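Catechol 1,2-dioxygenase (Acinetobacter sp., PDB 1DMH) catalyses the iron(III)-dependent intradiol cleavage of catechol by molecular oxygen, yielding cis,cis-muconate, the first step of catechol breakdown in the beta-ketoadipate pathway. Local coordinates at residues Val263-His268 against Pro282-Val287; His137-Asp142 against Asn187-Val192; His234-Thr239 against Asn301-Arg306; Glu98-Arg103 against Asp289-Arg294. All blocks are in the same frame, centred on the assembly; numbering follows the deposited sequence.

Contact 1 of 4, residues Val263-His268 against Pro282-Val287; sequences VDAVEH and PFAEMV
An antiparallel strand pair in the mixed beta-sheet of the intradiol dioxygenase domain brings Val263-His268 against Pro282-Val287, the two joined through a connection that carries the short helix 271-276. Two hydrogen-bonded pairs, Val266 with Glu285 and His268 with Phe283, flank the non-hydrogen-bonded pair Glu267 with Ala284. The straightest of the four ladder bonds runs from His268 N to Phe283 O (2.8 Å), nearly along the carbonyl axis. Near Asp264 direct pairing gives way to a water, which donates to Asp264 O and accepts from Val287 N.

His268 and Phe283 share one face. Phe283 takes the crowded first torsion (chi1 68°), with CG between backbone N and carbonyl carbon, and this lays its ring beneath His268, whose CB makes a CH-pi contact 3.9 Å from the ring centroid. The two rings lie 25° from parallel but are slid so far apart that they barely overlap. Beyond them the extended Glu285 chain, CG anti to the backbone N, lifts OE1 to His268 NE2 for a weak bond of 3.2 Å. On the opposite face Ala265 CB rests on Met286 CG, while the bend at chi3 (72°) carries CE of Met286 to Val263 CB at 3.6 Å. Met286 also lies close to Ile225, a residue of the catechol site.

Glu285 divides its carboxylate, OE2 being bonded to His137 on the next strand and OE1 only weakly to His268. A negative charge there would tend to raise the proton affinity of both imidazoles.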
# COMPACT_ATOMS: atom_id res chain seq x y z
N VAL A 263 -9.03 -20.37 -26.87
CA VAL A 263 -8.86 -21.65 -27.53
C VAL A 263 -9.90 -22.71 -27.10
O VAL A 263 -10.23 -22.82 -25.92
CB VAL A 263 -7.40 -22.16 -27.23
CG1 VAL A 263 -7.13 -23.51 -27.89
CG2 VAL A 263 -6.37 -21.10 -27.68
N ASP A 264 -10.41 -23.47 -28.07
CA ASP A 264 -11.38 -24.52 -27.77
C ASP A 264 -10.70 -25.77 -27.25
O ASP A 264 -9.70 -26.22 -27.81
CB ASP A 264 -12.16 -24.97 -29.01
CG ASP A 264 -12.83 -23.83 -29.75
OD1 ASP A 264 -13.59 -23.05 -29.12
OD2 ASP A 264 -12.59 -23.71 -30.98
N ALA A 265 -11.24 -26.34 -26.18
CA ALA A 265 -10.70 -27.59 -25.65
C ALA A 265 -11.65 -28.66 -26.21
O ALA A 265 -12.78 -28.78 -25.75
CB ALA A 265 -10.75 -27.59 -24.13
N VAL A 266 -11.19 -29.41 -27.20
CA VAL A 266 -11.98 -30.46 -27.82
C VAL A 266 -12.03 -31.73 -26.96
O VAL A 266 -10.99 -32.23 -26.53
CB VAL A 266 -11.40 -30.83 -29.19
CG1 VAL A 266 -12.12 -32.01 -29.77
CG2 VAL A 266 -11.48 -29.62 -30.10
N GLU A 267 -13.23 -32.26 -26.73
CA GLU A 267 -13.38 -33.47 -25.92
C GLU A 267 -13.37 -34.75 -26.74
O GLU A 267 -14.09 -34.88 -27.73
CB GLU A 267 -14.67 -33.40 -25.10
CG GLU A 267 -14.70 -32.28 -24.10
CD GLU A 267 -13.80 -32.53 -22.90
OE1 GLU A 267 -13.24 -33.65 -22.77
OE2 GLU A 267 -13.67 -31.59 -22.06
N HIS A 268 -12.54 -35.69 -26.31
CA HIS A 268 -12.43 -36.97 -26.99
C HIS A 268 -12.93 -38.06 -26.06
O HIS A 268 -12.54 -38.10 -24.89
CB HIS A 268 -10.98 -37.22 -27.36
CG HIS A 268 -10.46 -36.26 -28.37
ND1 HIS A 268 -10.78 -36.34 -29.71
CD2 HIS A 268 -9.71 -35.14 -28.23
CE1 HIS A 268 -10.25 -35.31 -30.35
NE2 HIS A 268 -9.59 -34.57 -29.47
N PRO A 282 -11.54 -40.67 -21.33
CA PRO A 282 -11.82 -39.44 -22.07
C PRO A 282 -10.92 -38.28 -21.64
O PRO A 282 -10.56 -38.16 -20.46
CB PRO A 282 -13.31 -39.20 -21.78
CG PRO A 282 -13.52 -39.92 -20.45
CD PRO A 282 -12.79 -41.20 -20.75
N PHE A 283 -10.55 -37.43 -22.59
CA PHE A 283 -9.66 -36.31 -22.30
C PHE A 283 -9.98 -35.14 -23.21
O PHE A 283 -10.72 -35.29 -24.21
CB PHE A 283 -8.20 -36.76 -22.52
CG PHE A 283 -7.86 -37.04 -23.96
CD1 PHE A 283 -8.18 -38.26 -24.55
CD2 PHE A 283 -7.27 -36.06 -24.75
CE1 PHE A 283 -7.94 -38.50 -25.91
CE2 PHE A 283 -7.03 -36.28 -26.11
CZ PHE A 283 -7.36 -37.51 -26.69
N ALA A 284 -9.44 -33.97 -22.87
CA ALA A 284 -9.63 -32.77 -23.68
C ALA A 284 -8.31 -32.48 -24.43
O ALA A 284 -7.21 -32.81 -23.96
CB ALA A 284 -10.00 -31.60 -22.78
N GLU A 285 -8.42 -31.90 -25.62
CA GLU A 285 -7.24 -31.54 -26.39
C GLU A 285 -7.30 -30.07 -26.83
O GLU A 285 -8.35 -29.60 -27.30
CB GLU A 285 -7.09 -32.44 -27.63
CG GLU A 285 -5.93 -32.03 -28.55
CD GLU A 285 -5.82 -32.90 -29.78
OE1 GLU A 285 -6.88 -33.22 -30.38
OE2 GLU A 285 -4.69 -33.25 -30.17
N MET A 286 -6.18 -29.37 -26.66
CA MET A 286 -6.05 -27.97 -27.07
C MET A 286 -4.75 -27.86 -27.86
O MET A 286 -3.73 -28.42 -27.47
CB MET A 286 -5.98 -27.02 -25.88
CG MET A 286 -7.24 -26.99 -25.01
SD MET A 286 -7.12 -25.90 -23.57
CE MET A 286 -7.20 -24.33 -24.33
N VAL A 287 -4.80 -27.18 -28.99
CA VAL A 287 -3.63 -26.97 -29.83
C VAL A 287 -3.41 -25.46 -29.79
O VAL A 287 -4.35 -24.69 -29.96
CB VAL A 287 -3.90 -27.40 -31.30
CG1 VAL A 287 -2.65 -27.20 -32.15
CG2 VAL A 287 -4.36 -28.83 -31.35
O HOH W 1 -7.81 -26.53 -29.72

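Contact 2 of 4, residues His137-Asp142 against Asn187-Val192; sequences HGTIFD and NGQYRV
Strands 137-141 and 189-192 run antiparallel at 154°, with Gly138 and Tyr190 as the hydrogen-bonded pair and His137-Arg191 and Thr139-Gln189 as non-hydrogen-bonded pairs on either side. Gly138 and Tyr190 exchange two bonds of 3.1 Å, both in the carbonyl plane. Where the second strand begins, Ile140 N closes on Gly188 O at 2.7 Å, nearly along the C=O axis.

The Tyr190 ring folds back over its partner. Its crowded first torsion (chi1 70°), with CG between backbone N and carbonyl carbon, lays one face across the His137-Gly138 peptide, and CE1 comes within 3.4 Å of Gly138 CA. A CB on Gly138 would collide with the ring, so the bare CA is what allows the aromatic to lie flat here. The ring's hydroxyl is bonded to Phe288 O on strand 283-291 and to Tyr227 OH on strand 220-230, which pairs with neither 189-195 nor 283-291. In the dioxygenase beta-sheet, strand 133-141 lies between those last two.

The other face of the pair is polar. His137 and Arg191 lie side by side and point the same way, His137 CB against Arg191 CG at 3.8 Å; their polar ends have different partners, NE2 of His137 bonding to Glu285 and NH2 of Arg191 to Asn277. Next along, Gln189, its chain extended beyond CG, gives Thr139 OG1 a weak bond from NE2 at 3.4 Å.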
# COMPACT_ATOMS: atom_id res chain seq x y z
N HIS A 137 -0.76 -29.04 -26.91
CA HIS A 137 0.42 -29.08 -27.75
C HIS A 137 0.38 -28.01 -28.82
O HIS A 137 -0.66 -27.39 -29.08
CB HIS A 137 0.55 -30.49 -28.36
CG HIS A 137 -0.63 -30.90 -29.19
ND1 HIS A 137 -0.68 -30.69 -30.55
CD2 HIS A 137 -1.81 -31.47 -28.85
CE1 HIS A 137 -1.85 -31.11 -31.02
NE2 HIS A 137 -2.55 -31.59 -30.01
N GLY A 138 1.53 -27.77 -29.43
CA GLY A 138 1.59 -26.77 -30.46
C GLY A 138 2.98 -26.67 -31.01
O GLY A 138 3.86 -27.46 -30.66
N THR A 139 3.18 -25.69 -31.88
CA THR A 139 4.47 -25.47 -32.50
C THR A 139 4.90 -24.04 -32.21
O THR A 139 4.06 -23.15 -32.12
CB THR A 139 4.39 -25.64 -34.05
OG1 THR A 139 3.97 -26.97 -34.38
CG2 THR A 139 5.75 -25.34 -34.70
N ILE A 140 6.20 -23.83 -32.03
CA ILE A 140 6.70 -22.48 -31.81
C ILE A 140 7.33 -22.03 -33.14
O ILE A 140 8.17 -22.74 -33.69
CB ILE A 140 7.77 -22.43 -30.71
CG1 ILE A 140 7.18 -22.93 -29.38
CG2 ILE A 140 8.34 -21.00 -30.59
CD1 ILE A 140 5.96 -22.11 -28.91
N PHE A 141 6.94 -20.87 -33.64
CA PHE A 141 7.49 -20.33 -34.89
C PHE A 141 8.39 -19.12 -34.67
O PHE A 141 8.06 -18.27 -33.84
CB PHE A 141 6.37 -19.92 -35.84
CG PHE A 141 5.51 -21.06 -36.28
CD1 PHE A 141 5.93 -21.89 -37.32
CD2 PHE A 141 4.28 -21.29 -35.69
CE1 PHE A 141 5.13 -22.94 -37.77
CE2 PHE A 141 3.47 -22.34 -36.13
CZ PHE A 141 3.89 -23.16 -37.17
N ASP A 142 9.50 -19.04 -35.40
CA ASP A 142 10.39 -17.90 -35.28
C ASP A 142 9.80 -16.71 -36.01
O ASP A 142 8.70 -16.81 -36.59
CB ASP A 142 11.81 -18.18 -35.81
CG ASP A 142 11.85 -18.50 -37.31
OD1 ASP A 142 10.98 -18.07 -38.09
OD2 ASP A 142 12.81 -19.17 -37.72
N ASN A 187 11.14 -30.34 -34.37
CA ASN A 187 10.13 -29.76 -35.24
C ASN A 187 9.51 -28.54 -34.60
O ASN A 187 8.44 -28.09 -35.03
CB ASN A 187 9.11 -30.83 -35.64
CG ASN A 187 9.77 -31.97 -36.39
OD1 ASN A 187 10.64 -31.74 -37.24
ND2 ASN A 187 9.36 -33.19 -36.09
N GLY A 188 10.18 -28.00 -33.59
CA GLY A 188 9.69 -26.81 -32.92
C GLY A 188 8.40 -27.03 -32.15
O GLY A 188 7.64 -26.08 -31.90
N GLN A 189 8.15 -28.27 -31.75
CA GLN A 189 6.94 -28.60 -31.02
C GLN A 189 7.08 -28.84 -29.52
O GLN A 189 8.16 -29.19 -29.02
CB GLN A 189 6.27 -29.80 -31.68
CG GLN A 189 5.83 -29.52 -33.11
CD GLN A 189 5.04 -30.67 -33.74
OE1 GLN A 189 5.47 -31.82 -33.72
NE2 GLN A 189 3.89 -30.34 -34.30
N TYR A 190 5.99 -28.61 -28.80
CA TYR A 190 5.95 -28.85 -27.35
C TYR A 190 4.65 -29.61 -27.14
O TYR A 190 3.69 -29.45 -27.89
CB TYR A 190 5.94 -27.53 -26.56
CG TYR A 190 4.65 -26.73 -26.67
CD1 TYR A 190 4.42 -25.86 -27.74
CD2 TYR A 190 3.64 -26.89 -25.73
CE1 TYR A 190 3.21 -25.17 -27.87
CE2 TYR A 190 2.43 -26.20 -25.85
CZ TYR A 190 2.22 -25.34 -26.92
OH TYR A 190 1.02 -24.67 -27.05
N ARG A 191 4.63 -30.48 -26.15
CA ARG A 191 3.43 -31.22 -25.89
C ARG A 191 3.41 -31.53 -24.42
O ARG A 191 4.43 -31.94 -23.85
CB ARG A 191 3.43 -32.51 -26.70
CG ARG A 191 2.23 -33.39 -26.48
CD ARG A 191 2.36 -34.65 -27.31
NE ARG A 191 1.41 -35.70 -26.91
CZ ARG A 191 0.22 -35.90 -27.47
NH1 ARG A 191 -0.18 -35.14 -28.49
NH2 ARG A 191 -0.57 -36.89 -27.01
N VAL A 192 2.29 -31.28 -23.77
CA VAL A 192 2.22 -31.60 -22.36
C VAL A 192 0.95 -32.30 -22.03
O VAL A 192 -0.05 -32.15 -22.74
CB VAL A 192 2.29 -30.35 -21.45
CG1 VAL A 192 3.57 -29.68 -21.62
CG2 VAL A 192 1.15 -29.39 -21.77

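Contact 3 of 4, residues His234-Thr239 against Asn301-Arg306; sequences HRKLTT and NQVVDR
This is a surface contact between the entry to a core strand and the C-terminal tail: His234-Thr239 leads into strand 237-243, and Asn301-Arg306 is loop crossing beside it on the way to strand 309-310. Side chains rather than a backbone ladder make the join. Arg235 points at the loop and bends at chi3 (-58°), so that its guanidinium has CG of Gln302 over one face, 3.4 Å from NH1, and the Asn301 amide at its edge, the two flat groups nearly coplanar. The main charge partner of Arg235 is Asp92 of helix 80-94, while its NE bonds to Thr293. Gln302, bent at chi2 (81°) from a crowded first torsion, turns its amide end toward Lys236 O.

Lys236 stretches out fully and crosses Val303 at about a right angle, its CB and CD each 4.0 Å from Val303 CG1. Its NZ ends on a water at 2.8 Å that returns a weak bond to Val304 O, and the lysine also makes a cation-pi contact with Phe228. Farther along the tail, Asp305 and Arg306 meet Asp53 and Trp56 of the second subunit. The arrangement is that of a C-terminal tail packed against the catalytic beta domain, beside helix 80-94, and continuing to the second subunit.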
# COMPACT_ATOMS: atom_id res chain seq x y z
N HIS A 234 15.21 -13.76 -30.36
CA HIS A 234 13.83 -13.26 -30.25
C HIS A 234 13.55 -12.68 -28.88
O HIS A 234 14.26 -12.98 -27.90
CB HIS A 234 12.81 -14.36 -30.51
CG HIS A 234 12.88 -14.94 -31.89
ND1 HIS A 234 13.88 -15.80 -32.28
CD2 HIS A 234 12.08 -14.76 -32.97
CE1 HIS A 234 13.70 -16.12 -33.55
NE2 HIS A 234 12.62 -15.51 -33.99
N ARG A 235 12.52 -11.85 -28.82
CA ARG A 235 12.11 -11.23 -27.56
C ARG A 235 11.33 -12.28 -26.76
O ARG A 235 10.76 -13.22 -27.34
CB ARG A 235 11.23 -10.00 -27.82
CG ARG A 235 11.91 -8.92 -28.68
CD ARG A 235 11.09 -7.64 -28.74
NE ARG A 235 9.75 -7.87 -29.28
CZ ARG A 235 8.80 -6.94 -29.34
NH1 ARG A 235 9.02 -5.70 -28.90
NH2 ARG A 235 7.61 -7.26 -29.85
N LYS A 236 11.32 -12.13 -25.45
CA LYS A 236 10.60 -13.08 -24.60
C LYS A 236 9.10 -12.76 -24.68
O LYS A 236 8.67 -11.60 -24.49
CB LYS A 236 11.09 -12.98 -23.17
CG LYS A 236 10.52 -14.01 -22.27
CD LYS A 236 11.10 -13.78 -20.90
CE LYS A 236 10.71 -14.89 -19.95
NZ LYS A 236 11.51 -14.79 -18.69
N LEU A 237 8.30 -13.78 -24.99
CA LEU A 237 6.86 -13.62 -25.14
C LEU A 237 6.16 -13.97 -23.84
O LEU A 237 6.44 -15.01 -23.25
CB LEU A 237 6.31 -14.56 -26.23
CG LEU A 237 5.02 -14.33 -27.05
CD1 LEU A 237 4.46 -15.68 -27.39
CD2 LEU A 237 4.04 -13.44 -26.35
N THR A 238 5.25 -13.12 -23.39
CA THR A 238 4.45 -13.40 -22.20
C THR A 238 3.01 -13.39 -22.70
O THR A 238 2.58 -12.41 -23.30
CB THR A 238 4.59 -12.31 -21.11
OG1 THR A 238 5.94 -12.30 -20.63
CG2 THR A 238 3.61 -12.57 -19.92
N THR A 239 2.27 -14.47 -22.48
CA THR A 239 0.90 -14.48 -22.95
C THR A 239 0.12 -15.57 -22.20
O THR A 239 0.62 -16.15 -21.24
CB THR A 239 0.85 -14.71 -24.51
OG1 THR A 239 -0.48 -14.45 -24.99
CG2 THR A 239 1.22 -16.15 -24.88
N ASN A 301 13.46 -5.15 -26.02
CA ASN A 301 12.96 -3.89 -25.48
C ASN A 301 11.73 -3.99 -24.58
O ASN A 301 11.29 -2.99 -24.01
CB ASN A 301 12.66 -2.91 -26.62
CG ASN A 301 11.61 -3.42 -27.59
OD1 ASN A 301 10.95 -2.62 -28.27
ND2 ASN A 301 11.47 -4.73 -27.70
N GLN A 302 11.19 -5.19 -24.41
CA GLN A 302 9.99 -5.32 -23.60
C GLN A 302 10.04 -6.34 -22.45
O GLN A 302 9.03 -6.55 -21.78
CB GLN A 302 8.80 -5.55 -24.55
CG GLN A 302 8.96 -6.70 -25.60
CD GLN A 302 8.69 -8.11 -25.04
OE1 GLN A 302 9.60 -8.87 -24.63
NE2 GLN A 302 7.41 -8.45 -24.99
N VAL A 303 11.19 -6.96 -22.20
CA VAL A 303 11.25 -7.92 -21.10
C VAL A 303 11.02 -7.17 -19.80
O VAL A 303 11.48 -6.04 -19.63
CB VAL A 303 12.63 -8.59 -20.82
CG1 VAL A 303 12.46 -10.07 -20.75
CG2 VAL A 303 13.68 -8.11 -21.76
N VAL A 304 10.36 -7.83 -18.87
CA VAL A 304 10.12 -7.22 -17.59
C VAL A 304 10.85 -7.94 -16.47
O VAL A 304 10.79 -9.17 -16.35
CB VAL A 304 8.61 -7.18 -17.27
CG1 VAL A 304 8.38 -6.57 -15.90
CG2 VAL A 304 7.88 -6.37 -18.36
N ASP A 305 11.58 -7.17 -15.69
CA ASP A 305 12.29 -7.70 -14.54
C ASP A 305 11.43 -7.29 -13.35
O ASP A 305 11.35 -6.11 -13.02
CB ASP A 305 13.66 -7.05 -14.37
CG ASP A 305 14.46 -7.68 -13.25
OD1 ASP A 305 13.84 -8.24 -12.30
OD2 ASP A 305 15.72 -7.61 -13.29
N ARG A 306 10.76 -8.24 -12.73
CA ARG A 306 9.95 -7.94 -11.57
C ARG A 306 10.16 -9.06 -10.57
O ARG A 306 10.54 -10.17 -10.94
CB ARG A 306 8.46 -7.86 -11.96
CG ARG A 306 7.91 -9.14 -12.53
CD ARG A 306 6.48 -8.97 -13.02
NE ARG A 306 5.48 -9.10 -11.96
CZ ARG A 306 4.17 -9.13 -12.20
NH1 ARG A 306 3.73 -9.03 -13.46
NH2 ARG A 306 3.30 -9.25 -11.20
O HOH W 2 11.08 -12.13 -17.81

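Contact 4 of 4, residues Glu98-Arg103 against Asp289-Arg294; sequences ENATPR and DLKLTR
Thr101 carries this contact through its hydroxyl. With CG2 anti to the backbone N, OG1 is left beside that N (chi1 -65°) and faces the end of strand 283-291, where it accepts the Lys291 N-H at 2.9 Å in an almost straight line. A water lies 2.7 Å from the same OG1 and donates to Asp289 O. A second water donates to both Thr101 O and Lys291 O, at 2.7 Å each, so the loop is held to the strand by one direct bond and two water bridges.

Lys291 runs extended, with CG anti to its backbone N, and its aliphatic stem passes Ala100. The methyl presses on CD at 3.3 Å, tighter than ordinary carbon contact, and on CB as well. Only at chi4 (64°) does the chain bend, delivering NZ to Asp142 O. Glu98-Arg103 belongs to the linker that follows helix 80-94, at the close of the N-terminal helical region, and the contact ties it to strand 283-291 of the catalytic beta-sheet.

Farther out, Thr293 holds the crowded position with OG1 between backbone N and carbonyl carbon (chi1 58°), the position from which it bonds to Arg235 NE. Its CG2, anti to the carbonyl carbon, approaches Asn99 OD1 at 3.7 Å. The other end of that amide, Asn99 ND2, donates to Asp92 of helix 80-94.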
# COMPACT_ATOMS: atom_id res chain seq x y z
N GLU A 98 4.94 -6.27 -36.02
CA GLU A 98 3.63 -6.90 -36.06
C GLU A 98 3.71 -8.09 -35.08
O GLU A 98 4.45 -9.05 -35.34
CB GLU A 98 3.35 -7.35 -37.50
CG GLU A 98 1.94 -7.82 -37.81
CD GLU A 98 1.66 -9.24 -37.35
OE1 GLU A 98 1.70 -9.49 -36.12
OE2 GLU A 98 1.40 -10.11 -38.21
N ASN A 99 2.98 -8.02 -33.95
CA ASN A 99 2.97 -9.11 -32.95
C ASN A 99 1.99 -10.24 -33.33
O ASN A 99 0.79 -10.14 -33.03
CB ASN A 99 2.57 -8.59 -31.55
CG ASN A 99 3.61 -7.67 -30.93
OD1 ASN A 99 4.75 -8.07 -30.71
ND2 ASN A 99 3.22 -6.44 -30.65
N ALA A 100 2.51 -11.30 -33.97
CA ALA A 100 1.67 -12.41 -34.39
C ALA A 100 0.88 -12.97 -33.21
O ALA A 100 -0.34 -13.02 -33.25
CB ALA A 100 2.52 -13.49 -35.04
N THR A 101 1.57 -13.40 -32.16
CA THR A 101 0.87 -13.91 -30.98
C THR A 101 0.83 -12.73 -30.01
O THR A 101 1.87 -12.28 -29.56
CB THR A 101 1.60 -15.09 -30.32
OG1 THR A 101 1.63 -16.21 -31.22
CG2 THR A 101 0.90 -15.49 -29.04
N PRO A 102 -0.38 -12.24 -29.67
CA PRO A 102 -0.63 -11.11 -28.76
C PRO A 102 -0.07 -11.34 -27.38
O PRO A 102 -0.19 -12.44 -26.85
CB PRO A 102 -2.16 -11.05 -28.70
CG PRO A 102 -2.59 -11.68 -29.99
CD PRO A 102 -1.66 -12.86 -30.04
N ARG A 103 0.53 -10.31 -26.78
CA ARG A 103 1.03 -10.43 -25.42
C ARG A 103 -0.15 -10.21 -24.49
O ARG A 103 -1.17 -9.66 -24.89
CB ARG A 103 2.05 -9.32 -25.10
CG ARG A 103 1.50 -7.90 -25.30
CD ARG A 103 2.35 -6.86 -24.58
NE ARG A 103 3.76 -6.90 -24.97
CZ ARG A 103 4.25 -6.42 -26.11
NH1 ARG A 103 3.45 -5.84 -26.99
NH2 ARG A 103 5.55 -6.52 -26.36
N ASP A 289 -0.38 -22.68 -31.16
CA ASP A 289 0.94 -22.35 -31.72
C ASP A 289 1.26 -20.93 -31.33
O ASP A 289 0.36 -20.08 -31.24
CB ASP A 289 0.98 -22.41 -33.24
CG ASP A 289 0.60 -23.76 -33.79
OD1 ASP A 289 0.85 -24.78 -33.13
OD2 ASP A 289 0.09 -23.78 -34.92
N LEU A 290 2.55 -20.66 -31.14
CA LEU A 290 2.99 -19.31 -30.79
C LEU A 290 4.05 -18.86 -31.78
O LEU A 290 4.91 -19.65 -32.17
CB LEU A 290 3.58 -19.27 -29.38
CG LEU A 290 2.56 -19.65 -28.30
CD1 LEU A 290 2.62 -21.15 -28.15
CD2 LEU A 290 2.87 -18.96 -26.96
N LYS A 291 3.96 -17.60 -32.20
CA LYS A 291 4.93 -17.03 -33.14
C LYS A 291 5.65 -15.90 -32.41
O LYS A 291 5.01 -15.02 -31.81
CB LYS A 291 4.22 -16.50 -34.39
CG LYS A 291 5.20 -15.98 -35.47
CD LYS A 291 4.44 -15.55 -36.73
CE LYS A 291 5.32 -14.84 -37.76
NZ LYS A 291 6.38 -15.73 -38.29
N LEU A 292 6.98 -15.95 -32.47
CA LEU A 292 7.83 -14.97 -31.79
C LEU A 292 8.30 -13.78 -32.64
O LEU A 292 8.25 -13.81 -33.87
CB LEU A 292 9.06 -15.70 -31.22
CG LEU A 292 8.87 -16.87 -30.25
CD1 LEU A 292 10.24 -17.32 -29.79
CD2 LEU A 292 8.03 -16.46 -29.05
N THR A 293 8.73 -12.72 -31.98
CA THR A 293 9.24 -11.54 -32.67
C THR A 293 10.75 -11.43 -32.41
O THR A 293 11.27 -11.90 -31.39
CB THR A 293 8.53 -10.25 -32.21
OG1 THR A 293 8.70 -10.09 -30.80
CG2 THR A 293 7.04 -10.32 -32.50
N ARG A 294 11.45 -10.83 -33.38
CA ARG A 294 12.89 -10.65 -33.30
C ARG A 294 13.27 -9.52 -32.35
O ARG A 294 12.47 -8.61 -32.09
CB ARG A 294 13.47 -10.29 -34.67
CG ARG A 294 13.64 -11.42 -35.66
CD ARG A 294 14.61 -10.95 -36.76
NE ARG A 294 14.99 -12.03 -37.67
CZ ARG A 294 14.20 -12.53 -38.61
NH1 ARG A 294 12.96 -12.05 -38.78
NH2 ARG A 294 14.64 -13.50 -39.41
O HOH W 3 4.23 -12.64 -30.83
O HOH W 4 -0.57 -17.76 -31.46

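In the fold
From the N terminus, the chain leaves the helical region at Glu98-Arg103, opening the long loop that contact 4 closes at Asp289-Arg294. Contact 2 and then contact 1 nest inside it in series, each an antiparallel strand pairing, contact 1 between strands close in sequence. Contact 3 opens at His234-Thr239, after contact 2 has closed, and ends beyond contact 4, so the two cross while contact 1 stays nested in both. Strand 283-291 is the common thread: it takes part in contacts 1 and 4 and neighbours strand 133-141 of contact 2. Contacts 1 and 2 lie within the beta-sheet; contacts 3 and 4, touching through Arg235 N and Thr293 O, fasten the linker and C-terminal tail to it.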